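Local coordinates for glyoxalase-like domain protein (Staphylococcus aureus, PDB 3P8A), which is of unknown function but carries a glyoxalase-like domain and probably belongs to the vicinal oxygen chelate (VOC) superfamily, at residues N156-F167 against T204-F212. Residues are numbered along the deposited sequence; the frame is centred on the assembly and turned at random.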
# COMPACT_ATOMS: atom_id res chain seq x y z
N ASN A 156 -4.37 -13.66 -8.87
CA ASN A 156 -5.57 -14.46 -8.63
C ASN A 156 -6.29 -14.80 -9.93
O ASN A 156 -6.67 -13.89 -10.68
CB ASN A 156 -6.49 -13.76 -7.63
CG ASN A 156 -7.63 -14.61 -7.10
OD1 ASN A 156 -8.60 -14.09 -6.55
ND2 ASN A 156 -7.54 -15.93 -7.23
N GLN A 157 -6.45 -16.13 -10.20
CA GLN A 157 -7.12 -16.68 -11.39
C GLN A 157 -8.63 -16.47 -11.31
O GLN A 157 -9.30 -16.38 -12.35
CB GLN A 157 -6.78 -18.16 -11.57
CG GLN A 157 -6.15 -18.50 -12.93
CD GLN A 157 -4.65 -18.36 -12.98
OE1 GLN A 157 -3.95 -18.38 -11.95
NE2 GLN A 157 -4.10 -18.26 -14.18
N ASP A 158 -9.16 -16.39 -10.08
CA ASP A 158 -10.56 -16.12 -9.81
C ASP A 158 -10.72 -14.58 -9.73
O ASP A 158 -9.74 -13.84 -9.91
CB ASP A 158 -10.98 -16.82 -8.49
CG ASP A 158 -12.34 -17.51 -8.44
OD1 ASP A 158 -13.18 -17.12 -7.59
OD2 ASP A 158 -12.54 -18.51 -9.20
N ASP A 159 -11.95 -14.11 -9.47
CA ASP A 159 -12.27 -12.69 -9.38
C ASP A 159 -11.71 -12.03 -8.12
O ASP A 159 -11.74 -12.63 -7.03
CB ASP A 159 -13.79 -12.48 -9.43
CG ASP A 159 -14.48 -12.85 -10.72
OD1 ASP A 159 -13.85 -12.71 -11.80
OD2 ASP A 159 -15.67 -13.20 -10.67
N ASP A 160 -11.26 -10.78 -8.26
CA ASP A 160 -10.80 -9.95 -7.15
C ASP A 160 -11.67 -8.73 -7.11
O ASP A 160 -11.68 -7.96 -8.07
CB ASP A 160 -9.33 -9.49 -7.33
CG ASP A 160 -8.27 -10.57 -7.19
OD1 ASP A 160 -8.27 -11.27 -6.15
OD2 ASP A 160 -7.40 -10.66 -8.09
N GLU A 161 -12.41 -8.53 -6.01
CA GLU A 161 -13.13 -7.27 -5.86
C GLU A 161 -12.07 -6.20 -5.54
O GLU A 161 -12.14 -5.07 -6.02
CB GLU A 161 -14.15 -7.33 -4.70
CG GLU A 161 -15.41 -8.11 -5.04
CD GLU A 161 -16.31 -7.51 -6.08
OE1 GLU A 161 -16.22 -6.28 -6.33
OE2 GLU A 161 -17.12 -8.28 -6.66
N ILE A 162 -11.08 -6.60 -4.75
CA ILE A 162 -10.01 -5.75 -4.21
C ILE A 162 -8.69 -6.14 -4.80
O ILE A 162 -8.35 -7.33 -4.80
CB ILE A 162 -10.00 -5.90 -2.64
CG1 ILE A 162 -11.32 -5.46 -2.02
CG2 ILE A 162 -8.81 -5.21 -1.98
CD1 ILE A 162 -11.79 -4.01 -2.43
N LYS A 163 -7.90 -5.15 -5.23
CA LYS A 163 -6.59 -5.47 -5.79
C LYS A 163 -5.76 -6.08 -4.67
O LYS A 163 -5.69 -5.49 -3.58
CB LYS A 163 -5.88 -4.22 -6.35
CG LYS A 163 -4.64 -4.58 -7.17
CD LYS A 163 -5.02 -4.91 -8.59
CE LYS A 163 -3.80 -5.05 -9.45
NZ LYS A 163 -4.21 -5.23 -10.87
N PRO A 164 -5.20 -7.30 -4.88
CA PRO A 164 -4.44 -7.93 -3.80
C PRO A 164 -3.25 -7.10 -3.33
O PRO A 164 -2.47 -6.62 -4.15
CB PRO A 164 -3.93 -9.24 -4.44
CG PRO A 164 -4.92 -9.54 -5.53
CD PRO A 164 -5.21 -8.16 -6.08
N PRO A 165 -3.07 -6.98 -2.00
CA PRO A 165 -1.84 -6.35 -1.48
C PRO A 165 -0.62 -7.10 -2.04
O PRO A 165 -0.71 -8.29 -2.35
CB PRO A 165 -1.94 -6.58 0.03
CG PRO A 165 -3.39 -6.70 0.29
CD PRO A 165 -3.93 -7.45 -0.89
N PHE A 166 0.50 -6.38 -2.20
CA PHE A 166 1.71 -6.95 -2.78
C PHE A 166 2.85 -6.89 -1.78
O PHE A 166 2.69 -6.30 -0.70
CB PHE A 166 2.05 -6.30 -4.13
CG PHE A 166 2.36 -4.83 -4.07
CD1 PHE A 166 1.33 -3.89 -4.08
CD2 PHE A 166 3.67 -4.38 -4.05
CE1 PHE A 166 1.62 -2.53 -4.04
CE2 PHE A 166 3.95 -3.01 -4.03
CZ PHE A 166 2.93 -2.10 -4.03
N PHE A 167 3.97 -7.56 -2.10
CA PHE A 167 5.08 -7.70 -1.17
C PHE A 167 6.30 -6.93 -1.60
O PHE A 167 6.56 -6.79 -2.79
CB PHE A 167 5.46 -9.20 -1.06
CG PHE A 167 4.33 -10.13 -0.65
CD1 PHE A 167 4.10 -10.42 0.69
CD2 PHE A 167 3.55 -10.76 -1.61
CE1 PHE A 167 3.06 -11.29 1.06
CE2 PHE A 167 2.51 -11.61 -1.24
CZ PHE A 167 2.30 -11.90 0.11
N THR A 204 -13.03 -11.51 -0.04
CA THR A 204 -11.83 -10.72 0.31
C THR A 204 -11.15 -11.28 1.55
O THR A 204 -9.93 -11.45 1.55
CB THR A 204 -12.12 -9.23 0.44
OG1 THR A 204 -12.84 -8.79 -0.71
CG2 THR A 204 -10.85 -8.40 0.54
N VAL A 205 -11.94 -11.59 2.59
CA VAL A 205 -11.46 -12.17 3.86
C VAL A 205 -10.77 -13.54 3.64
O VAL A 205 -9.63 -13.75 4.10
CB VAL A 205 -12.60 -12.23 4.90
CG1 VAL A 205 -12.18 -12.99 6.17
CG2 VAL A 205 -13.08 -10.82 5.24
N SER A 206 -11.46 -14.44 2.94
CA SER A 206 -10.99 -15.79 2.61
C SER A 206 -9.63 -15.72 1.90
O SER A 206 -8.70 -16.42 2.31
CB SER A 206 -12.03 -16.52 1.76
OG SER A 206 -11.53 -17.74 1.22
N ASN A 207 -9.50 -14.84 0.90
CA ASN A 207 -8.27 -14.63 0.14
C ASN A 207 -7.15 -14.08 0.99
O ASN A 207 -6.04 -14.58 0.90
CB ASN A 207 -8.50 -13.69 -1.06
CG ASN A 207 -9.20 -14.36 -2.21
OD1 ASN A 207 -9.27 -15.58 -2.28
ND2 ASN A 207 -9.74 -13.56 -3.11
N TRP A 208 -7.43 -13.03 1.79
CA TRP A 208 -6.42 -12.41 2.64
C TRP A 208 -5.97 -13.33 3.77
O TRP A 208 -4.79 -13.31 4.12
CB TRP A 208 -6.90 -11.07 3.19
CG TRP A 208 -6.92 -9.94 2.18
CD1 TRP A 208 -7.19 -10.03 0.85
CD2 TRP A 208 -6.79 -8.55 2.48
NE1 TRP A 208 -7.19 -8.77 0.28
CE2 TRP A 208 -6.94 -7.84 1.26
CE3 TRP A 208 -6.52 -7.83 3.66
CZ2 TRP A 208 -6.82 -6.45 1.19
CZ3 TRP A 208 -6.39 -6.45 3.58
CH2 TRP A 208 -6.55 -5.77 2.36
N LEU A 209 -6.87 -14.16 4.32
CA LEU A 209 -6.44 -15.13 5.35
C LEU A 209 -5.47 -16.17 4.76
O LEU A 209 -4.47 -16.51 5.38
CB LEU A 209 -7.63 -15.85 5.98
CG LEU A 209 -8.54 -15.02 6.87
CD1 LEU A 209 -9.86 -15.72 7.09
CD2 LEU A 209 -7.87 -14.67 8.18
N LYS A 210 -5.76 -16.59 3.52
CA LYS A 210 -5.00 -17.58 2.77
C LYS A 210 -3.63 -17.04 2.38
O LYS A 210 -2.62 -17.65 2.73
CB LYS A 210 -5.79 -17.96 1.51
CG LYS A 210 -5.48 -19.34 0.96
CD LYS A 210 -6.22 -19.62 -0.34
CE LYS A 210 -7.67 -20.07 -0.18
NZ LYS A 210 -7.78 -21.51 0.19
N TRP A 211 -3.60 -15.88 1.69
CA TRP A 211 -2.39 -15.25 1.19
C TRP A 211 -1.48 -14.63 2.26
O TRP A 211 -0.26 -14.72 2.14
CB TRP A 211 -2.74 -14.18 0.16
CG TRP A 211 -3.58 -14.64 -1.00
CD1 TRP A 211 -3.57 -15.87 -1.60
CD2 TRP A 211 -4.42 -13.80 -1.81
NE1 TRP A 211 -4.41 -15.87 -2.69
CE2 TRP A 211 -4.94 -14.61 -2.84
CE3 TRP A 211 -4.82 -12.45 -1.73
CZ2 TRP A 211 -5.86 -14.13 -3.78
CZ3 TRP A 211 -5.72 -11.97 -2.67
CH2 TRP A 211 -6.23 -12.80 -3.68
N PHE A 212 -2.05 -14.00 3.27
CA PHE A 212 -1.22 -13.27 4.25
C PHE A 212 -1.09 -13.88 5.61
O PHE A 212 -0.49 -13.25 6.50
CB PHE A 212 -1.62 -11.78 4.29
CG PHE A 212 -1.86 -11.19 2.92
CD1 PHE A 212 -0.82 -11.13 1.98
CD2 PHE A 212 -3.11 -10.73 2.55
CE1 PHE A 212 -1.05 -10.63 0.70
CE2 PHE A 212 -3.34 -10.23 1.26
CZ PHE A 212 -2.31 -10.18 0.34
O HOH W 1 -11.06 -14.45 -5.34
O HOH W 2 -7.62 -8.92 -2.56
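Pro-165 packs against both Trp-208 and Phe-212 in a buried, mainly apolar contact, where the loop linking strands 147-155 and 166-170 lies across one side of helix 201-212. No direct hydrogen bond joins the two segments; side-chain packing and two bridging waters do the work. Pro-165 CG sits over one face of the Trp-208 indole in a CH-pi contact, 3.9 Å from the centroid of the six-membered ring and 26° off its normal. The same proline puts Pro-165 CD 3.4 Å from Phe-212 CZ. Thr-204 CG2, from the same helix, covers the opposite indole face toward its rim, and Ile-162 CG2 reaches Trp-208 CZ2. In the indole plane, Trp-208 NE1 donates to water 2 (2.9 Å), which in turn donates to Ile-162 O; this relay satisfies a buried N-H without a direct bond. One helical turn on, Trp-211 has CG anti to its carbonyl carbon (chi1 -55°), sending the indole toward the loop. There Trp-211 CZ3 meets Pro-164 CB at 3.7 Å, while Asp-160 OD1 comes up to the ring edge at CH2. Water 1 links Asn-207 ND2 (2.7 Å) to Asp-159 O. Farther along, Phe-167 CZ approaches Phe-212 CE1 at 3.6 Å, the ring planes inclined at 56°. Trp-211 and Phe-212 also rest on Ile-154 of strand 147-155, and Phe-212 on Leu-112 of strand 106-113. Tyr-245 of strand 244-252, in the second sheet, touches Ile-162, Pro-165 and Trp-208, placing loop and helix between the two sheets.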